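Local structure of pullulanase (Bacillus acidopullulyticus, 2WAN) at residues 218-221 against 222-225; 413-417 against 418-422; 863-866 against 867-870. The protein hydrolyses alpha-1,6-glucosidic linkages in pullulan and at the branch points of starch polysaccharides, as a debranching glycoside hydrolase. One frame throughout, in Å; residues are numbered along the deposited sequence.

Contact 1. Residues 218-221 against 222-225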
ATOM      1  N   HIS A 218      11.898  22.766  16.475  1.00 28.31           N
ATOM      2  CA  HIS A 218      11.885  21.750  17.540  1.00 31.37           C
ATOM      3  C   HIS A 218      13.238  21.496  18.220  1.00 31.64           C
ATOM      4  O   HIS A 218      13.443  20.429  18.808  1.00 33.12           O
ATOM      5  CB  HIS A 218      11.277  20.425  17.041  1.00 33.25           C
ATOM      6  CG  HIS A 218       9.811  20.498  16.752  1.00 35.77           C
ATOM      7  ND1 HIS A 218       9.210  19.745  15.767  1.00 42.44           N
ATOM      8  CD2 HIS A 218       8.824  21.237  17.312  1.00 39.48           C
ATOM      9  CE1 HIS A 218       7.916  20.009  15.739  1.00 44.04           C
ATOM     10  NE2 HIS A 218       7.656  20.912  16.667  1.00 43.82           N
ATOM     11  N   SER A 219      14.156  22.458  18.146  1.00 29.47           N
ATOM     12  CA  SER A 219      15.419  22.341  18.880  1.00 29.31           C
ATOM     13  C   SER A 219      15.883  23.669  19.469  1.00 28.49           C
ATOM     14  O   SER A 219      15.227  24.702  19.301  1.00 25.66           O
ATOM     15  CB  SER A 219      16.525  21.721  18.015  1.00 29.58           C
ATOM     16  OG  SER A 219      16.918  22.593  16.977  1.00 31.36           O
ATOM     17  N   TRP A 220      17.008  23.614  20.179  1.00 28.33           N
ATOM     18  CA  TRP A 220      17.629  24.801  20.757  1.00 29.30           C
ATOM     19  C   TRP A 220      18.730  25.344  19.847  1.00 30.21           C
ATOM     20  O   TRP A 220      19.458  26.272  20.219  1.00 28.34           O
ATOM     21  CB  TRP A 220      18.205  24.475  22.135  1.00 29.33           C
ATOM     22  CG  TRP A 220      17.176  24.248  23.200  1.00 25.93           C
ATOM     23  CD1 TRP A 220      16.914  23.075  23.852  1.00 28.21           C
ATOM     24  CD2 TRP A 220      16.278  25.223  23.753  1.00 25.11           C
ATOM     25  NE1 TRP A 220      15.911  23.260  24.778  1.00 24.33           N
ATOM     26  CE2 TRP A 220      15.498  24.566  24.733  1.00 25.00           C
ATOM     27  CE3 TRP A 220      16.056  26.586  23.516  1.00 26.88           C
ATOM     28  CZ2 TRP A 220      14.520  25.228  25.478  1.00 21.02           C
ATOM     29  CZ3 TRP A 220      15.077  27.242  24.251  1.00 21.96           C
ATOM     30  CH2 TRP A 220      14.327  26.567  25.226  1.00 21.49           C
ATOM     31  N   ASN A 221      18.859  24.760  18.656  1.00 30.76           N
ATOM     32  CA  ASN A 221      19.854  25.219  17.691  1.00 32.58           C
ATOM     33  C   ASN A 221      19.702  26.719  17.444  1.00 31.60           C
ATOM     34  O   ASN A 221      20.677  27.475  17.477  1.00 30.54           O
ATOM     35  CB  ASN A 221      19.704  24.451  16.378  1.00 34.38           C
ATOM     36  CG  ASN A 221      21.038  24.043  15.783  1.00 43.16           C
ATOM     37  OD1 ASN A 221      21.896  24.883  15.492  1.00 49.77           O
ATOM     38  ND2 ASN A 221      21.213  22.741  15.584  1.00 47.90           N
ATOM     39  N   THR A 222      18.459  27.136  17.224  1.00 31.01           N
ATOM     40  CA  THR A 222      18.135  28.533  16.992  1.00 29.54           C
ATOM     41  C   THR A 222      16.937  28.948  17.835  1.00 29.44           C
ATOM     42  O   THR A 222      15.835  28.406  17.687  1.00 29.37           O
ATOM     43  CB  THR A 222      17.847  28.781  15.501  1.00 30.41           C
ATOM     44  OG1 THR A 222      18.989  28.388  14.733  1.00 30.03           O
ATOM     45  CG2 THR A 222      17.551  30.251  15.231  1.00 30.35           C
ATOM     46  N   SER A 223      17.167  29.901  18.737  1.00 27.61           N
ATOM     47  CA  SER A 223      16.085  30.533  19.473  1.00 25.95           C
ATOM     48  C   SER A 223      16.296  32.044  19.523  1.00 27.33           C
ATOM     49  O   SER A 223      17.437  32.529  19.444  1.00 26.05           O
ATOM     50  CB  SER A 223      15.960  29.955  20.887  1.00 27.41           C
ATOM     51  OG  SER A 223      17.109  30.224  21.668  1.00 26.38           O
ATOM     52  N   TYR A 224      15.186  32.767  19.646  1.00 25.85           N
ATOM     53  CA  TYR A 224      15.162  34.232  19.679  1.00 25.44           C
ATOM     54  C   TYR A 224      14.373  34.743  20.880  1.00 26.26           C
ATOM     55  O   TYR A 224      13.482  34.041  21.378  1.00 24.33           O
ATOM     56  CB  TYR A 224      14.543  34.781  18.390  1.00 25.91           C
ATOM     57  CG  TYR A 224      15.320  34.403  17.160  1.00 24.22           C
ATOM     58  CD1 TYR A 224      16.591  34.927  16.935  1.00 26.78           C
ATOM     59  CD2 TYR A 224      14.799  33.501  16.224  1.00 25.20           C
ATOM     60  CE1 TYR A 224      17.326  34.577  15.813  1.00 27.70           C
ATOM     61  CE2 TYR A 224      15.523  33.153  15.092  1.00 27.81           C
ATOM     62  CZ  TYR A 224      16.788  33.692  14.896  1.00 24.18           C
ATOM     63  OH  TYR A 224      17.527  33.356  13.786  1.00 30.57           O
ATOM     64  N   PRO A 225      14.705  35.955  21.372  1.00 25.49           N
ATOM     65  CA  PRO A 225      15.830  36.812  20.939  1.00 26.69           C
ATOM     66  C   PRO A 225      17.186  36.332  21.462  1.00 28.04           C
ATOM     67  O   PRO A 225      17.369  35.132  21.681  1.00 27.70           O
ATOM     68  CB  PRO A 225      15.463  38.196  21.496  1.00 27.01           C
ATOM     69  CG  PRO A 225      14.577  37.933  22.644  1.00 25.78           C
ATOM     70  CD  PRO A 225      13.839  36.633  22.355  1.00 24.70           C
TER
HETATM   71  O   HOH W   1      16.561  25.275  16.427  1.00 31.56           O
HETATM   72  O   HOH W   2      19.003  28.447  21.649  1.00 27.63           O
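A beta-hairpin connection in the X25 domain brings Trp220 next to Ser223, at the point where the loop after strand 208-216 passes into strand 223-233. These strands are antiparallel neighbours in one sheet, and the backbone pairs Thr222 with Leu216 and Tyr224 with Ile214 fix how they meet. No clear direct hydrogen bond runs between 218-221 and 222-225; two waters carry the polar contact instead. Water 1 sits inside the bend, accepting from Thr222 N at 2.8 Å. The same water is hydrogen-bonded to Ser219 OG, also at 2.8 Å, whereas its bond to Ser219 O is longer, 3.2 Å, and weak. Ser219 therefore meets the start of the next strand through solvent, with both its hydroxyl and its carbonyl turned to one molecule. Water 2 spans the residues further on, donating to Trp220 O at 2.6 Å and hydrogen-bonded to Ser223 OG at 2.6 Å. That hydroxyl has a second partner in Lys213 of strand 208-216, whose ammonium group also reaches Pro225 O, which ties the loop end back to the preceding strand. A cis peptide bond precedes Pro225, where the chain turns a corner. At Thr222 the first torsion, -58°, swings OG1 back beside the backbone N and places it 3.3 Å from Asn221 C. The indole of Trp220 contributes an edge contact rather than a stack: its CE3 comes to 4.2 Å from Ser223 OG, which lies near the ring plane.

Contact 2. Residues 413-417 against 418-422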
ATOM      1  N   ALA A 413     -17.559 -11.231 -25.335  1.00 14.92           N
ATOM      2  CA  ALA A 413     -17.043 -12.326 -26.140  1.00 15.51           C
ATOM      3  C   ALA A 413     -15.841 -13.000 -25.490  1.00 16.42           C
ATOM      4  O   ALA A 413     -15.511 -14.132 -25.831  1.00 17.80           O
ATOM      5  CB  ALA A 413     -16.681 -11.839 -27.537  1.00 16.62           C
ATOM      6  N   THR A 414     -15.184 -12.295 -24.562  1.00 12.90           N
ATOM      7  CA  THR A 414     -14.031 -12.896 -23.844  1.00 13.63           C
ATOM      8  C   THR A 414     -14.424 -13.831 -22.704  1.00 13.38           C
ATOM      9  O   THR A 414     -13.565 -14.549 -22.178  1.00 12.43           O
ATOM     10  CB  THR A 414     -13.048 -11.826 -23.285  1.00 11.86           C
ATOM     11  OG1 THR A 414     -13.636 -11.148 -22.165  1.00 12.50           O
ATOM     12  CG2 THR A 414     -12.732 -10.786 -24.354  1.00 14.25           C
ATOM     13  N   ASP A 415     -15.693 -13.809 -22.282  1.00 11.23           N
ATOM     14  CA  ASP A 415     -16.099 -14.631 -21.147  1.00 11.78           C
ATOM     15  C   ASP A 415     -15.999 -16.100 -21.518  1.00 12.16           C
ATOM     16  O   ASP A 415     -16.460 -16.506 -22.599  1.00 12.28           O
ATOM     17  CB  ASP A 415     -17.554 -14.339 -20.746  1.00 12.71           C
ATOM     18  CG  ASP A 415     -17.757 -12.978 -20.120  1.00 14.80           C
ATOM     19  OD1 ASP A 415     -16.793 -12.288 -19.737  1.00 14.54           O
ATOM     20  OD2 ASP A 415     -18.943 -12.589 -19.997  1.00 14.99           O
ATOM     21  N   PRO A 416     -15.404 -16.926 -20.630  1.00 11.30           N
ATOM     22  CA  PRO A 416     -15.410 -18.346 -20.930  1.00 10.33           C
ATOM     23  C   PRO A 416     -16.801 -18.950 -20.728  1.00 12.35           C
ATOM     24  O   PRO A 416     -17.662 -18.332 -20.095  1.00 11.69           O
ATOM     25  CB  PRO A 416     -14.425 -18.928 -19.904  1.00 13.31           C
ATOM     26  CG  PRO A 416     -14.595 -18.031 -18.699  1.00 10.60           C
ATOM     27  CD  PRO A 416     -14.747 -16.631 -19.336  1.00 10.60           C
ATOM     28  N   ALA A 417     -17.027 -20.137 -21.285  1.00 13.42           N
ATOM     29  CA  ALA A 417     -18.292 -20.854 -21.092  1.00 12.38           C
ATOM     30  C   ALA A 417     -18.518 -21.085 -19.602  1.00 11.66           C
ATOM     31  O   ALA A 417     -17.569 -21.390 -18.859  1.00 14.43           O
ATOM     32  CB  ALA A 417     -18.280 -22.187 -21.863  1.00 12.08           C
ATOM     33  N   GLY A 418     -19.759 -20.909 -19.166  1.00 14.27           N
ATOM     34  CA  GLY A 418     -20.105 -21.152 -17.769  1.00 15.36           C
ATOM     35  C   GLY A 418     -19.896 -19.967 -16.843  1.00 14.49           C
ATOM     36  O   GLY A 418     -20.274 -20.046 -15.673  1.00 13.47           O
ATOM     37  N   TRP A 419     -19.311 -18.880 -17.359  1.00 10.80           N
ATOM     38  CA  TRP A 419     -18.993 -17.667 -16.575  1.00 12.32           C
ATOM     39  C   TRP A 419     -20.209 -17.079 -15.857  1.00 11.41           C
ATOM     40  O   TRP A 419     -20.076 -16.583 -14.735  1.00 12.65           O
ATOM     41  CB  TRP A 419     -18.384 -16.625 -17.501  1.00 11.75           C
ATOM     42  CG  TRP A 419     -17.788 -15.384 -16.852  1.00 13.82           C
ATOM     43  CD1 TRP A 419     -18.191 -14.094 -17.041  1.00 14.26           C
ATOM     44  CD2 TRP A 419     -16.645 -15.326 -15.978  1.00 10.53           C
ATOM     45  NE1 TRP A 419     -17.386 -13.229 -16.321  1.00 14.75           N
ATOM     46  CE2 TRP A 419     -16.429 -13.960 -15.662  1.00 13.86           C
ATOM     47  CE3 TRP A 419     -15.798 -16.291 -15.415  1.00 14.08           C
ATOM     48  CZ2 TRP A 419     -15.386 -13.533 -14.808  1.00 14.82           C
ATOM     49  CZ3 TRP A 419     -14.764 -15.864 -14.544  1.00 11.56           C
ATOM     50  CH2 TRP A 419     -14.569 -14.497 -14.262  1.00 11.79           C
ATOM     51  N   GLN A 420     -21.398 -17.151 -16.477  1.00 14.13           N
ATOM     52  CA  GLN A 420     -22.605 -16.661 -15.792  1.00 14.88           C
ATOM     53  C   GLN A 420     -22.991 -17.450 -14.529  1.00 13.56           C
ATOM     54  O   GLN A 420     -23.786 -16.980 -13.731  1.00 14.26           O
ATOM     55  CB  GLN A 420     -23.800 -16.573 -16.749  1.00 14.70           C
ATOM     56  CG  GLN A 420     -23.638 -15.551 -17.866  1.00 19.45           C
ATOM     57  CD  GLN A 420     -23.368 -14.145 -17.354  1.00 31.22           C
ATOM     58  OE1 GLN A 420     -22.393 -13.507 -17.752  1.00 36.17           O
ATOM     59  NE2 GLN A 420     -24.230 -13.657 -16.464  1.00 27.63           N
ATOM     60  N   GLY A 421     -22.437 -18.649 -14.365  1.00 13.86           N
ATOM     61  CA  GLY A 421     -22.654 -19.435 -13.161  1.00 14.73           C
ATOM     62  C   GLY A 421     -21.589 -19.270 -12.083  1.00 15.06           C
ATOM     63  O   GLY A 421     -21.684 -19.899 -11.038  1.00 15.94           O
ATOM     64  N   ASP A 422     -20.579 -18.437 -12.344  1.00 12.19           N
ATOM     65  CA  ASP A 422     -19.460 -18.251 -11.408  1.00 15.49           C
ATOM     66  C   ASP A 422     -19.976 -17.614 -10.111  1.00 16.98           C
ATOM     67  O   ASP A 422     -20.762 -16.670 -10.166  1.00 20.75           O
ATOM     68  CB  ASP A 422     -18.403 -17.360 -12.047  1.00 13.84           C
ATOM     69  CG  ASP A 422     -17.225 -17.106 -11.129  1.00 18.71           C
ATOM     70  OD1 ASP A 422     -16.634 -18.098 -10.662  1.00 17.29           O
ATOM     71  OD2 ASP A 422     -16.950 -15.919 -10.856  1.00 17.07           O
TER
HETATM   72  O   HOH W   3     -20.441 -11.136 -18.228  1.00 23.34           O
HETATM   73  O   HOH W   4     -20.938 -14.287 -20.040  1.00 28.25           O
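Backbone bonding defines the bend: Trp419 N donates to Pro416 O at 3.2 Å with an N-H...O angle of 151°, closing a type II beta turn from Pro416 to Trp419. The donor stands above the carbonyl plane, 39° out of it. Gly418 occupies the third turn position with a positive phi, where a CB would collide with Ala417 O. Beyond it, Gly421 N bonds to Gly418 O, and Asp422 N to Trp419 O, in a short 3-10 segment.

Nonpolar packing joins Pro416 to the indole. CG of Trp419 lies anti to its backbone N (chi1 -171°), which turns the ring back over the incoming chain. Pro416 CD lies above one ring face, 3.7 Å from the plane and offset toward the rim, while Pro416 CG meets Trp419 CE3 at 3.9 Å.

A polar group, the Asp415 carboxylate, lies tilted against the pyrrole side of the indole, its CG 3.3 Å from Trp419 CD1; the two side chains cross at about a right angle. Replacing Trp419 with an alanine would probably leave Pro416 and the Asp415 carboxylate without the surface they pack on, and His615 without its stacking partner.

Charge and solvent complete the contact. Asp415 OD1 forms a salt bridge with Lys535, while OD2 accepts from two waters. Water 4 donates to Asp415 OD2 at 2.6 Å and to Gln420 OE1 at 2.8 Å; water 3 lies within bonding distance of the same two oxygens, though it has more acceptors near it than protons to give. The Ala417 O bond to Gln539 and the Lys535 salt bridge hold this loop, which leads to barrel strand 435-438, against helix 529-543. The bend itself is a type II turn running straight into a 3-10 segment.

Contact 3. Residues 863-866 against 867-870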
ATOM      1  N   ASP A 863     -18.155 -22.104  18.274  1.00 10.40           N
ATOM      2  CA  ASP A 863     -17.410 -23.361  18.144  1.00 11.46           C
ATOM      3  C   ASP A 863     -18.185 -24.529  18.737  1.00 11.05           C
ATOM      4  O   ASP A 863     -18.941 -24.344  19.708  1.00 13.07           O
ATOM      5  CB  ASP A 863     -16.044 -23.243  18.840  1.00  9.37           C
ATOM      6  CG  ASP A 863     -15.000 -24.080  18.154  1.00 11.01           C
ATOM      7  OD1 ASP A 863     -15.016 -25.320  18.336  1.00  9.57           O
ATOM      8  OD2 ASP A 863     -14.193 -23.491  17.397  1.00 11.17           O
ATOM      9  N   THR A 864     -17.979 -25.725  18.190  1.00 10.67           N
ATOM     10  CA  THR A 864     -18.578 -26.933  18.741  1.00  9.98           C
ATOM     11  C   THR A 864     -17.764 -27.517  19.903  1.00 11.04           C
ATOM     12  O   THR A 864     -18.190 -28.488  20.547  1.00 11.09           O
ATOM     13  CB  THR A 864     -18.800 -28.015  17.678  1.00 10.92           C
ATOM     14  OG1 THR A 864     -17.557 -28.293  17.020  1.00 11.36           O
ATOM     15  CG2 THR A 864     -19.838 -27.555  16.630  1.00 12.23           C
ATOM     16  N   TRP A 865     -16.596 -26.938  20.158  1.00  9.20           N
ATOM     17  CA  TRP A 865     -15.812 -27.338  21.343  1.00  9.51           C
ATOM     18  C   TRP A 865     -15.936 -26.258  22.428  1.00  9.95           C
ATOM     19  O   TRP A 865     -15.674 -25.080  22.178  1.00 10.56           O
ATOM     20  CB  TRP A 865     -14.335 -27.555  20.979  1.00 10.14           C
ATOM     21  CG  TRP A 865     -14.078 -28.807  20.177  1.00  8.52           C
ATOM     22  CD1 TRP A 865     -14.915 -29.872  19.995  1.00 10.01           C
ATOM     23  CD2 TRP A 865     -12.845 -29.143  19.506  1.00 10.86           C
ATOM     24  NE1 TRP A 865     -14.291 -30.843  19.207  1.00 12.10           N
ATOM     25  CE2 TRP A 865     -13.023 -30.412  18.901  1.00  9.90           C
ATOM     26  CE3 TRP A 865     -11.627 -28.470  19.327  1.00 11.47           C
ATOM     27  CZ2 TRP A 865     -12.011 -31.047  18.158  1.00  9.72           C
ATOM     28  CZ3 TRP A 865     -10.620 -29.094  18.575  1.00 10.13           C
ATOM     29  CH2 TRP A 865     -10.815 -30.367  18.004  1.00 11.86           C
ATOM     30  N   LYS A 866     -16.325 -26.671  23.642  1.00 10.97           N
ATOM     31  CA  LYS A 866     -16.546 -25.725  24.743  1.00 11.30           C
ATOM     32  C   LYS A 866     -15.283 -24.923  25.099  1.00 10.50           C
ATOM     33  O   LYS A 866     -15.296 -23.677  25.141  1.00 10.65           O
ATOM     34  CB  LYS A 866     -17.048 -26.474  25.997  1.00 11.37           C
ATOM     35  CG  LYS A 866     -17.310 -25.543  27.178  1.00 12.78           C
ATOM     36  CD  LYS A 866     -17.896 -26.294  28.370  1.00 19.64           C
ATOM     37  CE  LYS A 866     -18.323 -25.322  29.462  1.00 22.28           C
ATOM     38  NZ  LYS A 866     -18.890 -26.048  30.649  1.00 35.83           N
ATOM     39  N   ASN A 867     -14.205 -25.652  25.392  1.00 10.36           N
ATOM     40  CA  ASN A 867     -12.934 -25.055  25.732  1.00 11.10           C
ATOM     41  C   ASN A 867     -11.861 -25.656  24.835  1.00  9.36           C
ATOM     42  O   ASN A 867     -11.833 -26.889  24.644  1.00 10.21           O
ATOM     43  CB  ASN A 867     -12.588 -25.355  27.209  1.00 11.91           C
ATOM     44  CG  ASN A 867     -13.546 -24.694  28.182  1.00 17.77           C
ATOM     45  OD1 ASN A 867     -13.964 -23.540  27.996  1.00 13.88           O
ATOM     46  ND2 ASN A 867     -13.907 -25.426  29.238  1.00 14.57           N
ATOM     47  N   ILE A 868     -11.007 -24.792  24.289  1.00  9.48           N
ATOM     48  CA  ILE A 868      -9.834 -25.235  23.544  1.00  9.44           C
ATOM     49  C   ILE A 868      -8.586 -24.683  24.202  1.00 10.83           C
ATOM     50  O   ILE A 868      -8.497 -23.489  24.499  1.00 10.36           O
ATOM     51  CB  ILE A 868      -9.876 -24.761  22.072  1.00  9.98           C
ATOM     52  CG1 ILE A 868     -11.215 -25.157  21.423  1.00 11.19           C
ATOM     53  CG2 ILE A 868      -8.653 -25.321  21.284  1.00 13.36           C
ATOM     54  CD1 ILE A 868     -11.395 -24.672  19.993  1.00 12.82           C
ATOM     55  N   ILE A 869      -7.604 -25.558  24.439  1.00  8.72           N
ATOM     56  CA  ILE A 869      -6.310 -25.080  24.936  1.00 11.27           C
ATOM     57  C   ILE A 869      -5.241 -25.260  23.866  1.00  9.17           C
ATOM     58  O   ILE A 869      -5.180 -26.298  23.228  1.00 10.85           O
ATOM     59  CB  ILE A 869      -5.863 -25.784  26.244  1.00  9.94           C
ATOM     60  CG1 ILE A 869      -6.693 -25.271  27.411  1.00  9.92           C
ATOM     61  CG2 ILE A 869      -4.335 -25.545  26.497  1.00 11.72           C
ATOM     62  CD1 ILE A 869      -6.482 -26.078  28.708  1.00 13.40           C
ATOM     63  N   VAL A 870      -4.434 -24.218  23.650  1.00  7.95           N
ATOM     64  CA  VAL A 870      -3.287 -24.302  22.743  1.00  9.01           C
ATOM     65  C   VAL A 870      -2.041 -23.918  23.552  1.00 10.81           C
ATOM     66  O   VAL A 870      -2.070 -22.942  24.300  1.00 11.30           O
ATOM     67  CB  VAL A 870      -3.418 -23.296  21.556  1.00 11.33           C
ATOM     68  CG1 VAL A 870      -2.148 -23.264  20.681  1.00 10.26           C
ATOM     69  CG2 VAL A 870      -4.648 -23.621  20.696  1.00 11.67           C
TER
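Trp865 presents the edge of its indole to Ile868, and the two side chains cross at about a right angle. Ile868 CG1 lies in the ring plane, 3.9 Å from Trp865 CE3, and Ile868 CD1 is equally close to that carbon. The isoleucine reaches there because CG1 stands beside the backbone N (chi1 -52°), anti to the carbonyl carbon, and extends onward to CD1. Asp863 also crosses Ile868 at about a right angle; CD1 sits 4.0 Å from Asp863 OD2, so the same methyl touches both a carboxylate and an indole edge. Asp863 itself is held by an Asx turn: Trp865 N donates to Asp863 OD1 at 2.9 Å with an N-H...O angle of 158°, the oxygen accepting on its anti lone pair. Lys866 and Asn867 are oriented differently, lying side by side and pointing the same way, with Lys866 CG 4.0 Å from Asn867 ND2. This amide bonds to Gln921 at the chain terminus, as strand 868-873 begins pairing between strands 852-856 and 915-920 of the all-beta domain. His827 stacks on Trp865 and bonds to Asp863 OD1, while Ala829 N bonds to OD2. The buried carboxylate thus gathers three hydrogen bonds, two of them from backbone N-H groups, which would probably favour its ionised form despite the apolar methyl beside it.

In the fold
Along the chain the three contacts come in series, each closing before the next opens, and none touches another. Contact 1 lies in the X25 domain, on the hairpin between strands 208-216 and 223-233. Contact 2 follows on the loop from the sheet of strand 406-407 to barrel strand 435-438, against helix 529-543. Contact 3 opens strand 868-873. The centres of contacts 1 and 2 lie about 68 Å apart, on opposite sides of the chain's centre, those of 1 and 3 about 61 Å and those of 2 and 3 about 42 Å. In this multidomain enzyme, contact 2 thus sits at the entry to the catalytic barrel, contacts 1 and 3 in the X25 and C-terminal all-beta domains.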